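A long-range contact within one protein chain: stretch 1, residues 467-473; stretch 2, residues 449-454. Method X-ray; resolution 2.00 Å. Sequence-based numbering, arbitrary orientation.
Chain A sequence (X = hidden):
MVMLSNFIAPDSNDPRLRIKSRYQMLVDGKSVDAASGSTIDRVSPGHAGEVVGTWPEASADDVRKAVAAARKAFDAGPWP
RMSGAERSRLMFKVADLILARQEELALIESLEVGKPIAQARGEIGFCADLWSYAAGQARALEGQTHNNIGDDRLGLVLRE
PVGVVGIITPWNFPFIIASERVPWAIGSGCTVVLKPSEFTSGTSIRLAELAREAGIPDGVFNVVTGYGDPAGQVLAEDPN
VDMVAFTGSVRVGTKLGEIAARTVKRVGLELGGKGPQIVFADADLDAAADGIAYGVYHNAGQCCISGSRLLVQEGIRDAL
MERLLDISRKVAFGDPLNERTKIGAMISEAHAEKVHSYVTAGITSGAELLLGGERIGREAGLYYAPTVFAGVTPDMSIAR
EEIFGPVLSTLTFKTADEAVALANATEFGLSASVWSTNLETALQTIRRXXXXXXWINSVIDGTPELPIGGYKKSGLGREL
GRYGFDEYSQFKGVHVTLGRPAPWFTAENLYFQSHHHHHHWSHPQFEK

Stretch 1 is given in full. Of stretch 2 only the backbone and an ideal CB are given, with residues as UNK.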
# COMPACT_ATOMS: atom_id res chain seq x y z
N PRO A 467 5.26 -5.79 -12.17
CA PRO A 467 6.44 -6.57 -11.75
C PRO A 467 6.72 -7.75 -12.68
O PRO A 467 5.80 -8.29 -13.30
CB PRO A 467 6.04 -7.14 -10.40
CG PRO A 467 4.50 -7.20 -10.47
CD PRO A 467 4.14 -5.96 -11.22
N ILE A 468 8.00 -8.12 -12.75
CA ILE A 468 8.43 -9.26 -13.55
C ILE A 468 9.31 -10.18 -12.70
O ILE A 468 10.09 -9.73 -11.83
CB ILE A 468 9.15 -8.84 -14.90
CG1 ILE A 468 10.51 -8.18 -14.64
CG2 ILE A 468 8.22 -7.93 -15.80
CD1 ILE A 468 11.34 -7.84 -15.92
N GLY A 469 9.22 -11.48 -12.97
CA GLY A 469 10.16 -12.41 -12.34
C GLY A 469 9.58 -13.81 -12.49
O GLY A 469 8.49 -13.94 -13.03
N GLY A 470 10.29 -14.83 -12.02
CA GLY A 470 9.86 -16.22 -12.22
C GLY A 470 9.47 -17.01 -10.99
O GLY A 470 9.74 -16.61 -9.85
N TYR A 471 8.79 -18.12 -11.23
CA TYR A 471 8.56 -19.13 -10.21
C TYR A 471 9.63 -20.18 -10.44
O TYR A 471 10.28 -20.16 -11.50
CB TYR A 471 7.20 -19.80 -10.45
CG TYR A 471 5.94 -19.04 -10.01
CD1 TYR A 471 4.90 -19.73 -9.37
CD2 TYR A 471 5.78 -17.67 -10.24
CE1 TYR A 471 3.72 -19.06 -8.98
CE2 TYR A 471 4.60 -16.99 -9.85
CZ TYR A 471 3.60 -17.71 -9.22
OH TYR A 471 2.45 -17.07 -8.83
N LYS A 472 9.78 -21.10 -9.49
CA LYS A 472 10.57 -22.33 -9.66
C LYS A 472 12.00 -21.98 -10.05
O LYS A 472 12.57 -21.07 -9.47
CB LYS A 472 9.88 -23.25 -10.70
CG LYS A 472 8.50 -23.72 -10.20
CD LYS A 472 8.10 -25.01 -10.88
CE LYS A 472 6.93 -24.81 -11.75
NZ LYS A 472 6.63 -26.02 -12.56
N LYS A 473 12.58 -22.64 -11.05
CA LYS A 473 13.98 -22.36 -11.38
C LYS A 473 14.21 -21.15 -12.30
O LYS A 473 15.37 -20.91 -12.72
CB LYS A 473 14.66 -23.63 -11.94
CG LYS A 473 14.81 -24.73 -10.90
CD LYS A 473 15.66 -25.89 -11.42
CE LYS A 473 15.83 -26.96 -10.35
NZ LYS A 473 16.66 -28.06 -10.88
N UNK A 449 -1.48 -21.65 -13.68
CA UNK A 449 -0.15 -21.86 -14.27
C UNK A 449 0.91 -21.24 -13.35
O UNK A 449 0.77 -20.09 -12.93
CB UNK A 449 -0.07 -21.25 -15.67
N UNK A 450 1.94 -22.02 -13.01
CA UNK A 450 2.98 -21.56 -12.08
C UNK A 450 4.10 -20.79 -12.78
O UNK A 450 5.19 -21.31 -13.00
CB UNK A 450 3.57 -22.76 -11.33
N UNK A 451 3.79 -19.56 -13.16
CA UNK A 451 4.73 -18.70 -13.87
C UNK A 451 4.49 -17.25 -13.43
O UNK A 451 3.35 -16.89 -13.15
CB UNK A 451 4.58 -18.85 -15.38
N UNK A 452 5.56 -16.47 -13.34
CA UNK A 452 5.48 -15.09 -12.80
C UNK A 452 5.07 -14.01 -13.76
O UNK A 452 4.54 -12.98 -13.35
CB UNK A 452 6.84 -14.70 -12.22
N UNK A 453 5.30 -14.23 -15.06
CA UNK A 453 5.01 -13.23 -16.08
C UNK A 453 3.97 -13.87 -17.00
O UNK A 453 4.30 -14.78 -17.78
CB UNK A 453 6.27 -12.80 -16.84
N UNK A 454 2.72 -13.44 -16.85
CA UNK A 454 1.63 -14.10 -17.56
C UNK A 454 0.94 -13.13 -18.47
O UNK A 454 0.96 -11.92 -18.22
CB UNK A 454 0.62 -14.71 -16.58

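The two segments run in roughly opposite directions, their touching parts 157° apart, and no direct hydrogen bond joins them, so packing and one CA-H...O contact define the fit.

At position 449 CA-to-CB points sideways, and no atom of stretch 1 lies within 5.5 Å of the ideal CB. Stretch 1 therefore sets no preference. The residue is Ile-449, whose side chain leads away; its O accepts a weak hydrogen bond from the backbone N of position 451, 3.1 Å away.

Position 450 is more constrained. Its CB, directed sideways, sits 3.8 Å from Tyr-471 CD1 and 4.0 Å from Lys-472 CE, so the first carbon of a side chain would pack beside the tyrosine ring and the lysine chain. Beyond that there is open space, next to a positive charge. An acidic group could answer the charge, while a long aliphatic or polar chain could equally run past it. The residue is Arg-450. Its CB makes both contacts, and its end leads away from stretch 1. Two cations are thus neighbours, and a water mediates between them, accepting from Arg-450 NH1 at 3.2 Å and from Lys-472 NZ at 2.7 Å.

At position 451 CB points away, 5.4 Å from Tyr-471 CD2, so the contact leaves the side chain largely free. The backbone matters more: its N lies over one face of the Tyr-471 ring, together with Arg-450 C. The residue is Ala-451, whose C approaches Tyr-471 CD2 to 3.5 Å.

Position 452 has the clearest requirement. An ideal CB would point toward stretch 1 and lie 2.0 Å from Gly-469 O, a clash, and 3.4 Å from Gly-470 CA. The phi/psi of -84/-26 would suit any residue, so it is stretch 1, through Gly-469 O, that calls for glycine. Gly-452 lets its CA come within 3.2 Å of Gly-469 O in a CA-H...O contact with an angle of 141° at the hydrogen, and its N lies 3.3 Å from Tyr-471 CD2.

At position 453, in a strand, CB is sideways, 4.6 Å from Gly-469 O and 5.3 Å from Ile-468 CB. There is room for a longer chain to reach the isoleucine, whether aliphatic or a flat polar group. The residue is Arg-453, whose end comes nearer: CG is 3.6 Å from Gly-469 O, and Ile-468 CG2 lies over one face of the guanidinium, 3.5 Å from NE.

Position 454 is out of reach, and stretch 1 cannot discriminate among residues there; it is Cys-454.

Stretch 2, residues 449-454: IRAGRC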
# COMPACT_ATOMS: atom_id res chain seq x y z
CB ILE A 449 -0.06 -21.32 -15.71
CG1 ILE A 449 -0.96 -22.19 -16.61
CG2 ILE A 449 1.39 -21.33 -16.22
CD1 ILE A 449 -1.19 -21.60 -18.02
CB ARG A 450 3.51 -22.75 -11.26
CG ARG A 450 2.43 -23.32 -10.37
CD ARG A 450 2.81 -24.69 -9.87
NE ARG A 450 1.80 -25.24 -8.95
CZ ARG A 450 2.00 -26.32 -8.20
NH1 ARG A 450 3.17 -26.96 -8.27
NH2 ARG A 450 1.05 -26.75 -7.37
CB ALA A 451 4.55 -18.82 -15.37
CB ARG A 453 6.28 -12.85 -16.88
CG ARG A 453 7.41 -12.27 -16.01
CD ARG A 453 8.68 -12.01 -16.80
NE ARG A 453 8.56 -10.86 -17.73
CZ ARG A 453 9.61 -10.28 -18.33
NH1 ARG A 453 10.84 -10.69 -18.04
NH2 ARG A 453 9.44 -9.25 -19.16
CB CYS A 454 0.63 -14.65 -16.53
SG CYS A 454 1.25 -16.14 -15.73
O HOH W 1 4.76 -27.25 -11.06
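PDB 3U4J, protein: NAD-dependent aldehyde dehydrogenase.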